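Local coordinates for acetone carboxylase alpha subunit (Xanthobacter autotrophicus Py2, PDB 5M45), which is the alpha subunit of a multi-subunit carboxylase, a metal-containing member of the hydantoinase B/oxoprolinase family, at residues G486-W491 with L500-K505; K513-C518 with G645-E650; E586-D591 with I599-Q604. All coordinates share one frame; numbering follows the deposited sequence.

Contact 1 (G486-W491 with L500-K505)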
loop_
_atom_site.group_PDB
_atom_site.type_symbol
_atom_site.label_atom_id
_atom_site.label_comp_id
_atom_site.label_asym_id
_atom_site.label_seq_id
_atom_site.Cartn_x
_atom_site.Cartn_y
_atom_site.Cartn_z
ATOM N N GLY A 486 -9.452 -29.875 1.958
ATOM C CA GLY A 486 -8.838 -29.764 3.282
ATOM C C GLY A 486 -9.612 -30.512 4.358
ATOM O O GLY A 486 -10.834 -30.774 4.185
ATOM N N ASP A 487 -8.924 -30.817 5.438
ATOM C CA ASP A 487 -9.543 -31.417 6.628
ATOM C C ASP A 487 -10.248 -30.376 7.474
ATOM O O ASP A 487 -9.710 -29.281 7.697
ATOM C CB ASP A 487 -8.521 -32.154 7.504
ATOM C CG ASP A 487 -8.174 -33.545 6.960
ATOM O OD1 ASP A 487 -8.987 -34.488 7.196
ATOM O OD2 ASP A 487 -7.104 -33.720 6.287
ATOM N N MET A 488 -11.448 -30.723 7.950
ATOM C CA MET A 488 -12.193 -29.863 8.885
ATOM C C MET A 488 -11.332 -29.492 10.108
ATOM O O MET A 488 -11.341 -28.336 10.538
ATOM C CB MET A 488 -13.500 -30.519 9.348
ATOM C CG MET A 488 -14.586 -30.568 8.293
ATOM S SD MET A 488 -16.178 -31.294 8.806
ATOM C CE MET A 488 -15.810 -33.035 8.799
ATOM N N GLU A 489 -10.587 -30.463 10.647
ATOM C CA GLU A 489 -9.813 -30.229 11.867
ATOM C C GLU A 489 -8.641 -29.250 11.619
ATOM O O GLU A 489 -8.220 -28.522 12.554
ATOM C CB GLU A 489 -9.301 -31.534 12.496
ATOM C CG GLU A 489 -10.432 -32.405 13.061
ATOM C CD GLU A 489 -9.986 -33.747 13.620
ATOM O OE1 GLU A 489 -8.893 -34.245 13.325
ATOM O OE2 GLU A 489 -10.829 -34.356 14.325
ATOM N N ILE A 490 -8.118 -29.254 10.393
ATOM C CA ILE A 490 -7.061 -28.324 9.989
ATOM C C ILE A 490 -7.621 -26.887 9.776
ATOM O O ILE A 490 -7.032 -25.914 10.277
ATOM C CB ILE A 490 -6.307 -28.828 8.725
ATOM C CG1 ILE A 490 -5.578 -30.135 9.020
ATOM C CG2 ILE A 490 -5.321 -27.782 8.212
ATOM C CD1 ILE A 490 -4.418 -30.082 10.010
ATOM N N TRP A 491 -8.741 -26.757 9.059
ATOM C CA TRP A 491 -9.400 -25.442 8.910
ATOM C C TRP A 491 -9.772 -24.824 10.284
ATOM O O TRP A 491 -9.616 -23.610 10.476
ATOM C CB TRP A 491 -10.624 -25.487 7.999
ATOM C CG TRP A 491 -10.301 -25.687 6.524
ATOM C CD1 TRP A 491 -10.747 -26.680 5.723
ATOM C CD2 TRP A 491 -9.494 -24.841 5.715
ATOM N NE1 TRP A 491 -10.245 -26.527 4.449
ATOM C CE2 TRP A 491 -9.444 -25.418 4.428
ATOM C CE3 TRP A 491 -8.754 -23.672 5.970
ATOM C CZ2 TRP A 491 -8.741 -24.826 3.364
ATOM C CZ3 TRP A 491 -8.041 -23.095 4.937
ATOM C CH2 TRP A 491 -8.040 -23.678 3.629
ATOM N N LEU A 500 -20.700 -27.305 11.654
ATOM C CA LEU A 500 -21.964 -28.004 11.952
ATOM C C LEU A 500 -22.500 -28.867 10.781
ATOM O O LEU A 500 -23.520 -29.529 10.920
ATOM C CB LEU A 500 -23.025 -26.979 12.343
ATOM C CG LEU A 500 -22.784 -26.088 13.574
ATOM C CD1 LEU A 500 -24.026 -25.223 13.862
ATOM C CD2 LEU A 500 -22.435 -26.886 14.810
ATOM N N GLY A 501 -21.865 -28.787 9.611
ATOM C CA GLY A 501 -22.207 -29.650 8.492
ATOM C C GLY A 501 -21.145 -29.661 7.391
ATOM O O GLY A 501 -20.436 -28.665 7.167
ATOM N N ARG A 502 -21.026 -30.806 6.716
ATOM C CA ARG A 502 -20.352 -30.913 5.414
ATOM C C ARG A 502 -21.098 -31.958 4.609
ATOM O O ARG A 502 -21.166 -33.110 5.029
ATOM C CB ARG A 502 -18.877 -31.310 5.628
ATOM C CG ARG A 502 -17.866 -30.448 4.922
ATOM C CD ARG A 502 -16.450 -31.012 5.025
ATOM N NE ARG A 502 -15.448 -30.013 4.659
ATOM C CZ ARG A 502 -14.150 -30.219 4.540
ATOM N NH1 ARG A 502 -13.377 -29.203 4.152
ATOM N NH2 ARG A 502 -13.621 -31.420 4.789
ATOM N N GLN A 503 -21.708 -31.551 3.486
ATOM C CA GLN A 503 -22.683 -32.382 2.743
ATOM C C GLN A 503 -22.528 -32.158 1.232
ATOM O O GLN A 503 -22.291 -31.033 0.783
ATOM C CB GLN A 503 -24.103 -31.988 3.182
ATOM C CG GLN A 503 -25.236 -32.861 2.690
ATOM C CD GLN A 503 -26.622 -32.454 3.200
ATOM O OE1 GLN A 503 -26.904 -32.594 4.371
ATOM N NE2 GLN A 503 -27.485 -31.951 2.320
ATOM N N ILE A 504 -22.738 -33.218 0.449
ATOM C CA ILE A 504 -22.831 -33.105 -1.005
ATOM C C ILE A 504 -24.054 -32.215 -1.361
ATOM O O ILE A 504 -25.110 -32.306 -0.714
ATOM C CB ILE A 504 -22.973 -34.506 -1.653
ATOM C CG1 ILE A 504 -21.697 -35.326 -1.443
ATOM C CG2 ILE A 504 -23.316 -34.379 -3.141
ATOM C CD1 ILE A 504 -21.826 -36.778 -1.861
ATOM N N LYS A 505 -23.897 -31.325 -2.354
ATOM C CA LYS A 505 -24.924 -30.266 -2.648
ATOM C C LYS A 505 -25.944 -30.775 -3.682
ATOM O O LYS A 505 -25.663 -30.786 -4.881
ATOM C CB LYS A 505 -24.261 -28.947 -3.122
ATOM C CG LYS A 505 -25.229 -27.764 -3.278
ATOM C CD LYS A 505 -25.801 -27.305 -1.943
ATOM C CE LYS A 505 -26.691 -26.100 -2.099
ATOM N NZ LYS A 505 -27.690 -26.068 -1.000
#
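A strand that is outermost within this chain meets the start of a short helix here, through one arginine. R502 lies on strand 497-504 of an antiparallel sheet, and its backbone also bonds to the chain of another protein. Its guanidinium reaches the backbone turn that leads into helix 488-494. Both NH1 and NH2 of R502 donate to a single acceptor, the carbonyl oxygen of G486. The NH2 to O distance is 2.9 Å and the NH1 to O distance is 3.0 Å. The grip is end-on, through NH1 and NH2, and the oxygen lies in the guanidinium plane. The two bonds meet the carbonyl differently. NH2 lies nearly along the C=O axis of G486, while NH1 stands above the carbonyl plane. Neither bond is straight, with N-H...O angles of 147° and 144°, as expected when two donors share one atom.

The R502 chain is extended from CG to NE and runs alongside M488 in the opposite direction. CG of M488 sits over one guanidinium face, towards its rim, 3.7 Å from NH2 of R502. SD of M488 lies 3.8 Å from CD of R502. W491 presents the edge of its indole, with CD1 4.0 Å from NH1 of R502. The ring and the guanidinium are steeply inclined, 78° apart. NE1 of W491 itself bonds to the carbonyl of M485.

R502 NH1 also forms a salt bridge with E457. The buried positive charge is probably balanced by the E457 carboxylate, while part of its donor capacity is spent on a main-chain oxygen. The bond pair fixes where the tip of R502 points. The E457 salt bridge and M488 over one face add to the hold, which joins the turn before the helix to this strand.

Contact 2 (K513-C518 with G645-E650); sequences KYRGGC and GGYVLE
R515 and Y647 meet with their flat groups nearly parallel. The planes of the guanidinium and the phenol ring are only 8° apart, but the groups are displaced. CB of Y647 lies over one guanidinium face, offset towards the rim. NH2 of R515 approaches the near end of the ring, 3.8 Å from CG and 3.9 Å from CD1 of Y647. The arginine thus lies over the root of the tyrosine side chain. The chain of R515 leaves the backbone extended (chi1 179°) and bends at chi3, which swings the guanidinium across Y647.

The sulfur contacts come next. SG of C518 is beside the edge of the Y647 ring, 5.4 Å from the ring centroid and 85° off the ring normal. This is a sulfur-aromatic contact made near the ring plane. The same SG lies 3.3 Å from the carbonyl O of Y647, so the cysteine touches both the ring and the backbone of one residue.

Apolar packing is slight. CG2 of V648 lies 4.0 Å from CD of R515, and the two side chains pass in opposite directions.

No hydrogen bond joins the two segments. R515 has polar partners of its own. Its NH1 donates to O of G516 at 2.9 Å, through a bent bond. Its NE forms a salt bridge with D642 of helix 636-645. These bonds should help orient the guanidinium beside Y647.

G646 is the first residue past that helix. It has positive phi and two bonds back into the last turn. The arrangement is a Schellman motif at the helix C-terminus, with Y647, next in sequence, packing on the loop between strands 497-504 and 520-526.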
loop_
_atom_site.group_PDB
_atom_site.type_symbol
_atom_site.label_atom_id
_atom_site.label_comp_id
_atom_site.label_asym_id
_atom_site.label_seq_id
_atom_site.Cartn_x
_atom_site.Cartn_y
_atom_site.Cartn_z
ATOM N N LYS A 513 -27.998 -35.976 -20.134
ATOM C CA LYS A 513 -27.776 -37.412 -20.327
ATOM C C LYS A 513 -26.680 -37.944 -19.360
ATOM O O LYS A 513 -26.850 -38.989 -18.695
ATOM C CB LYS A 513 -27.372 -37.714 -21.763
ATOM C CG LYS A 513 -27.470 -39.195 -22.045
ATOM C CD LYS A 513 -26.246 -39.709 -22.768
ATOM C CE LYS A 513 -26.431 -39.683 -24.219
ATOM N NZ LYS A 513 -25.655 -40.841 -24.801
ATOM N N TYR A 514 -25.581 -37.203 -19.313
ATOM C CA TYR A 514 -24.566 -37.311 -18.257
ATOM C C TYR A 514 -24.624 -35.993 -17.453
ATOM O O TYR A 514 -24.656 -34.877 -18.010
ATOM C CB TYR A 514 -23.156 -37.639 -18.825
ATOM C CG TYR A 514 -23.158 -38.953 -19.567
ATOM C CD1 TYR A 514 -23.363 -40.172 -18.882
ATOM C CD2 TYR A 514 -23.026 -39.006 -20.965
ATOM C CE1 TYR A 514 -23.430 -41.378 -19.570
ATOM C CE2 TYR A 514 -23.068 -40.218 -21.652
ATOM C CZ TYR A 514 -23.283 -41.388 -20.966
ATOM O OH TYR A 514 -23.346 -42.605 -21.653
ATOM N N ARG A 515 -24.693 -36.149 -16.137
ATOM C CA ARG A 515 -24.885 -35.048 -15.195
ATOM C C ARG A 515 -23.524 -34.455 -14.850
ATOM O O ARG A 515 -22.544 -35.203 -14.664
ATOM C CB ARG A 515 -25.584 -35.585 -13.917
ATOM C CG ARG A 515 -25.813 -34.539 -12.839
ATOM C CD ARG A 515 -26.360 -35.091 -11.501
ATOM N NE ARG A 515 -25.825 -36.348 -11.003
ATOM C CZ ARG A 515 -24.586 -36.570 -10.545
ATOM N NH1 ARG A 515 -23.638 -35.626 -10.505
ATOM N NH2 ARG A 515 -24.284 -37.770 -10.101
ATOM N N GLY A 516 -23.445 -33.127 -14.789
ATOM C CA GLY A 516 -22.272 -32.473 -14.240
ATOM C C GLY A 516 -22.050 -32.825 -12.760
ATOM O O GLY A 516 -22.993 -33.194 -12.030
ATOM N N GLY A 517 -20.799 -32.716 -12.319
ATOM C CA GLY A 517 -20.482 -32.949 -10.925
ATOM C C GLY A 517 -21.249 -31.995 -10.003
ATOM O O GLY A 517 -21.403 -30.790 -10.311
ATOM N N CYS A 518 -21.747 -32.517 -8.882
ATOM C CA CYS A 518 -22.289 -31.648 -7.844
ATOM C C CYS A 518 -21.159 -30.913 -7.111
ATOM O O CYS A 518 -20.007 -31.384 -7.061
ATOM C CB CYS A 518 -23.147 -32.435 -6.844
ATOM S SG CYS A 518 -24.740 -32.943 -7.526
ATOM N N GLY A 645 -28.450 -41.298 -3.505
ATOM C CA GLY A 645 -27.132 -40.838 -3.087
ATOM C C GLY A 645 -27.030 -39.376 -2.654
ATOM O O GLY A 645 -25.955 -38.948 -2.184
ATOM N N GLY A 646 -28.116 -38.603 -2.798
ATOM C CA GLY A 646 -28.122 -37.167 -2.449
ATOM C C GLY A 646 -27.602 -36.195 -3.522
ATOM O O GLY A 646 -27.319 -35.034 -3.224
ATOM N N TYR A 647 -27.493 -36.668 -4.762
ATOM C CA TYR A 647 -27.042 -35.849 -5.892
ATOM C C TYR A 647 -28.137 -35.022 -6.582
ATOM O O TYR A 647 -27.841 -33.975 -7.188
ATOM C CB TYR A 647 -26.282 -36.701 -6.939
ATOM C CG TYR A 647 -25.027 -37.386 -6.395
ATOM C CD1 TYR A 647 -23.800 -36.736 -6.394
ATOM C CD2 TYR A 647 -25.068 -38.694 -5.903
ATOM C CE1 TYR A 647 -22.648 -37.347 -5.897
ATOM C CE2 TYR A 647 -23.934 -39.326 -5.400
ATOM C CZ TYR A 647 -22.724 -38.661 -5.412
ATOM O OH TYR A 647 -21.578 -39.250 -4.914
ATOM N N VAL A 648 -29.374 -35.508 -6.529
ATOM C CA VAL A 648 -30.526 -34.902 -7.175
ATOM C C VAL A 648 -31.736 -35.001 -6.250
ATOM O O VAL A 648 -32.017 -36.079 -5.724
ATOM C CB VAL A 648 -30.869 -35.656 -8.492
ATOM C CG1 VAL A 648 -32.209 -35.174 -9.088
ATOM C CG2 VAL A 648 -29.748 -35.516 -9.512
ATOM N N LEU A 649 -32.474 -33.906 -6.100
ATOM C CA LEU A 649 -33.729 -33.898 -5.336
ATOM C C LEU A 649 -34.846 -34.651 -6.074
ATOM O O LEU A 649 -35.038 -34.462 -7.295
ATOM C CB LEU A 649 -34.177 -32.454 -5.029
ATOM C CG LEU A 649 -33.275 -31.585 -4.164
ATOM C CD1 LEU A 649 -33.749 -30.122 -4.145
ATOM C CD2 LEU A 649 -33.211 -32.124 -2.751
ATOM N N GLU A 650 -35.589 -35.460 -5.323
ATOM C CA GLU A 650 -36.625 -36.340 -5.882
ATOM C C GLU A 650 -37.597 -35.628 -6.846
ATOM O O GLU A 650 -37.952 -36.176 -7.894
ATOM C CB GLU A 650 -37.410 -37.016 -4.743
ATOM C CG GLU A 650 -38.385 -38.125 -5.201
ATOM C CD GLU A 650 -39.747 -37.623 -5.644
ATOM O OE1 GLU A 650 -40.129 -36.508 -5.249
ATOM O OE2 GLU A 650 -40.462 -38.338 -6.399
#

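Contact 3 (E586-D591 with I599-Q604); sequences ENPTWD and IKRDKQ
The loop 586-591 approaches strand 599-602 most closely at D591 and I599, whose CA atoms are 7.6 Å apart. D591 and R601 form a two-pronged salt bridge. NH1 of R601 donates to OD1 of D591 at 2.9 Å, and NE of R601 donates to OD2 at 3.0 Å. The grip is side-on. OD1 uses its syn lone pair, and OD2 is met on its syn side, slightly out of the carboxylate plane. The two planes are twisted by 31°, so the pairing is not fully flat. R601 starts extended (chi1 171°) and bends at chi3, which turns NE and NH1 towards the carboxylate.

P588 covers one face of the guanidinium. Its CB lies 3.4 Å from NH1 of R601, near the rim of that group. Beside the salt bridge, CD1 of I599 touches D591, 3.9 Å from its CB.

The other end of the guanidinium is also engaged, since NH2 of R601 forms a salt bridge with D582. R601 is shared by two carboxylates, which probably lowers the repulsion between D582 and D591. Two bonds to D591 and the proline on one face limit its rotation and tie the loop to strand 598-602, outermost within this chain.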
loop_
_atom_site.group_PDB
_atom_site.type_symbol
_atom_site.label_atom_id
_atom_site.label_comp_id
_atom_site.label_asym_id
_atom_site.label_seq_id
_atom_site.Cartn_x
_atom_site.Cartn_y
_atom_site.Cartn_z
ATOM N N GLU A 586 -35.464 -24.005 -1.418
ATOM C CA GLU A 586 -36.861 -23.608 -1.609
ATOM C C GLU A 586 -37.751 -24.076 -0.461
ATOM O O GLU A 586 -38.801 -23.492 -0.218
ATOM C CB GLU A 586 -37.372 -24.183 -2.945
ATOM C CG GLU A 586 -38.753 -23.738 -3.389
ATOM C CD GLU A 586 -39.040 -24.060 -4.870
ATOM O OE1 GLU A 586 -38.127 -24.284 -5.719
ATOM O OE2 GLU A 586 -40.270 -24.042 -5.175
ATOM N N ASN A 587 -37.373 -25.178 0.197
ATOM C CA ASN A 587 -38.129 -25.787 1.317
ATOM C C ASN A 587 -37.176 -26.026 2.504
ATOM O O ASN A 587 -36.946 -27.160 2.897
ATOM C CB ASN A 587 -38.771 -27.107 0.859
ATOM C CG ASN A 587 -39.758 -26.898 -0.234
ATOM O OD1 ASN A 587 -40.808 -26.282 -0.005
ATOM N ND2 ASN A 587 -39.429 -27.314 -1.442
ATOM N N PRO A 588 -36.610 -24.959 3.065
ATOM C CA PRO A 588 -35.556 -25.135 4.073
ATOM C C PRO A 588 -36.089 -25.618 5.422
ATOM O O PRO A 588 -37.216 -25.355 5.752
ATOM C CB PRO A 588 -34.987 -23.722 4.223
ATOM C CG PRO A 588 -36.096 -22.785 3.849
ATOM C CD PRO A 588 -36.947 -23.539 2.848
ATOM N N THR A 589 -35.260 -26.334 6.187
ATOM C CA THR A 589 -35.632 -26.790 7.535
ATOM C C THR A 589 -35.026 -25.901 8.644
ATOM O O THR A 589 -35.607 -25.796 9.742
ATOM C CB THR A 589 -35.181 -28.230 7.789
ATOM O OG1 THR A 589 -33.756 -28.345 7.627
ATOM C CG2 THR A 589 -35.903 -29.188 6.839
ATOM N N TRP A 590 -33.870 -25.270 8.388
ATOM C CA TRP A 590 -33.177 -24.524 9.427
ATOM C C TRP A 590 -33.925 -23.278 9.946
ATOM O O TRP A 590 -33.900 -22.975 11.122
ATOM C CB TRP A 590 -31.773 -24.061 8.952
ATOM C CG TRP A 590 -30.817 -25.140 8.612
ATOM C CD1 TRP A 590 -30.845 -26.454 9.035
ATOM C CD2 TRP A 590 -29.648 -25.009 7.801
ATOM N NE1 TRP A 590 -29.763 -27.136 8.521
ATOM C CE2 TRP A 590 -29.009 -26.270 7.764
ATOM C CE3 TRP A 590 -29.073 -23.947 7.094
ATOM C CZ2 TRP A 590 -27.828 -26.489 7.046
ATOM C CZ3 TRP A 590 -27.896 -24.170 6.385
ATOM C CH2 TRP A 590 -27.282 -25.423 6.375
ATOM N N ASP A 591 -34.579 -22.573 9.044
ATOM C CA ASP A 591 -35.120 -21.237 9.362
ATOM C C ASP A 591 -36.164 -21.293 10.496
ATOM O O ASP A 591 -36.127 -20.476 11.417
ATOM C CB ASP A 591 -35.699 -20.573 8.089
ATOM C CG ASP A 591 -34.685 -20.448 6.962
ATOM O OD1 ASP A 591 -33.856 -21.381 6.779
ATOM O OD2 ASP A 591 -34.712 -19.413 6.229
ATOM N N ILE A 599 -32.348 -13.494 9.708
ATOM C CA ILE A 599 -31.860 -14.368 8.651
ATOM C C ILE A 599 -31.756 -13.604 7.339
ATOM O O ILE A 599 -32.697 -12.929 6.946
ATOM C CB ILE A 599 -32.783 -15.589 8.453
ATOM C CG1 ILE A 599 -32.806 -16.432 9.731
ATOM C CG2 ILE A 599 -32.349 -16.428 7.233
ATOM C CD1 ILE A 599 -33.747 -17.595 9.712
ATOM N N LYS A 600 -30.625 -13.733 6.658
ATOM C CA LYS A 600 -30.478 -13.259 5.287
ATOM C C LYS A 600 -30.393 -14.479 4.346
ATOM O O LYS A 600 -29.424 -15.250 4.410
ATOM C CB LYS A 600 -29.242 -12.362 5.167
ATOM C CG LYS A 600 -29.418 -11.052 5.954
ATOM C CD LYS A 600 -28.325 -10.035 5.626
ATOM C CE LYS A 600 -28.488 -8.755 6.439
ATOM N NZ LYS A 600 -27.501 -7.704 5.971
ATOM N N ARG A 601 -31.433 -14.686 3.545
ATOM C CA ARG A 601 -31.524 -15.796 2.600
ATOM C C ARG A 601 -31.989 -15.212 1.262
ATOM O O ARG A 601 -33.181 -14.866 1.123
ATOM C CB ARG A 601 -32.519 -16.865 3.112
ATOM C CG ARG A 601 -32.857 -17.973 2.118
ATOM C CD ARG A 601 -33.882 -18.982 2.626
ATOM N NE ARG A 601 -33.363 -19.922 3.636
ATOM C CZ ARG A 601 -32.611 -20.990 3.399
ATOM N NH1 ARG A 601 -32.241 -21.754 4.408
ATOM N NH2 ARG A 601 -32.189 -21.299 2.176
ATOM N N ASP A 602 -31.070 -15.053 0.312
ATOM C CA ASP A 602 -31.379 -14.302 -0.916
ATOM C C ASP A 602 -30.356 -14.569 -2.010
ATOM O O ASP A 602 -29.421 -15.358 -1.793
ATOM C CB ASP A 602 -31.523 -12.789 -0.611
ATOM C CG ASP A 602 -30.253 -12.151 -0.077
ATOM O OD1 ASP A 602 -29.134 -12.642 -0.291
ATOM O OD2 ASP A 602 -30.353 -11.088 0.579
ATOM N N LYS A 603 -30.517 -13.901 -3.171
ATOM C CA LYS A 603 -29.583 -14.048 -4.300
ATOM C C LYS A 603 -28.290 -13.206 -4.246
ATOM O O LYS A 603 -27.494 -13.245 -5.186
ATOM C CB LYS A 603 -30.288 -13.755 -5.630
ATOM C CG LYS A 603 -31.372 -14.772 -6.048
ATOM C CD LYS A 603 -30.812 -16.132 -6.398
ATOM C CE LYS A 603 -29.839 -16.139 -7.606
ATOM N NZ LYS A 603 -29.391 -17.519 -7.954
ATOM N N GLN A 604 -28.046 -12.481 -3.165
ATOM C CA GLN A 604 -26.928 -11.553 -3.119
ATOM C C GLN A 604 -25.620 -12.285 -2.741
ATOM O O GLN A 604 -25.227 -12.360 -1.578
ATOM C CB GLN A 604 -27.268 -10.387 -2.158
ATOM C CG GLN A 604 -26.314 -9.206 -2.217
ATOM C CD GLN A 604 -26.228 -8.594 -3.593
ATOM O OE1 GLN A 604 -27.206 -8.567 -4.321
ATOM N NE2 GLN A 604 -25.055 -8.083 -3.957
#

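In the fold
Contacts 1 and 3 involve the same five-stranded antiparallel sheet. Contact 1 uses strand 497-504 and contact 3 uses strand 598-602, its two outermost strands within this chain. Their centres are 20 Å apart, and their nearest atoms are about 7 Å apart. Contact 2 follows contact 1 in the chain and touches it directly. O of K505 lies 3.5 Å from SG of C518, and CD1 of I504 lies 3.9 Å from OH of Y647. Contacts 2 and 3 do not touch, with nearest atoms about 7 Å apart. In contact 1, the W491 side chain is about 12 Å from the manganese ion bound by H150, D153 and H175.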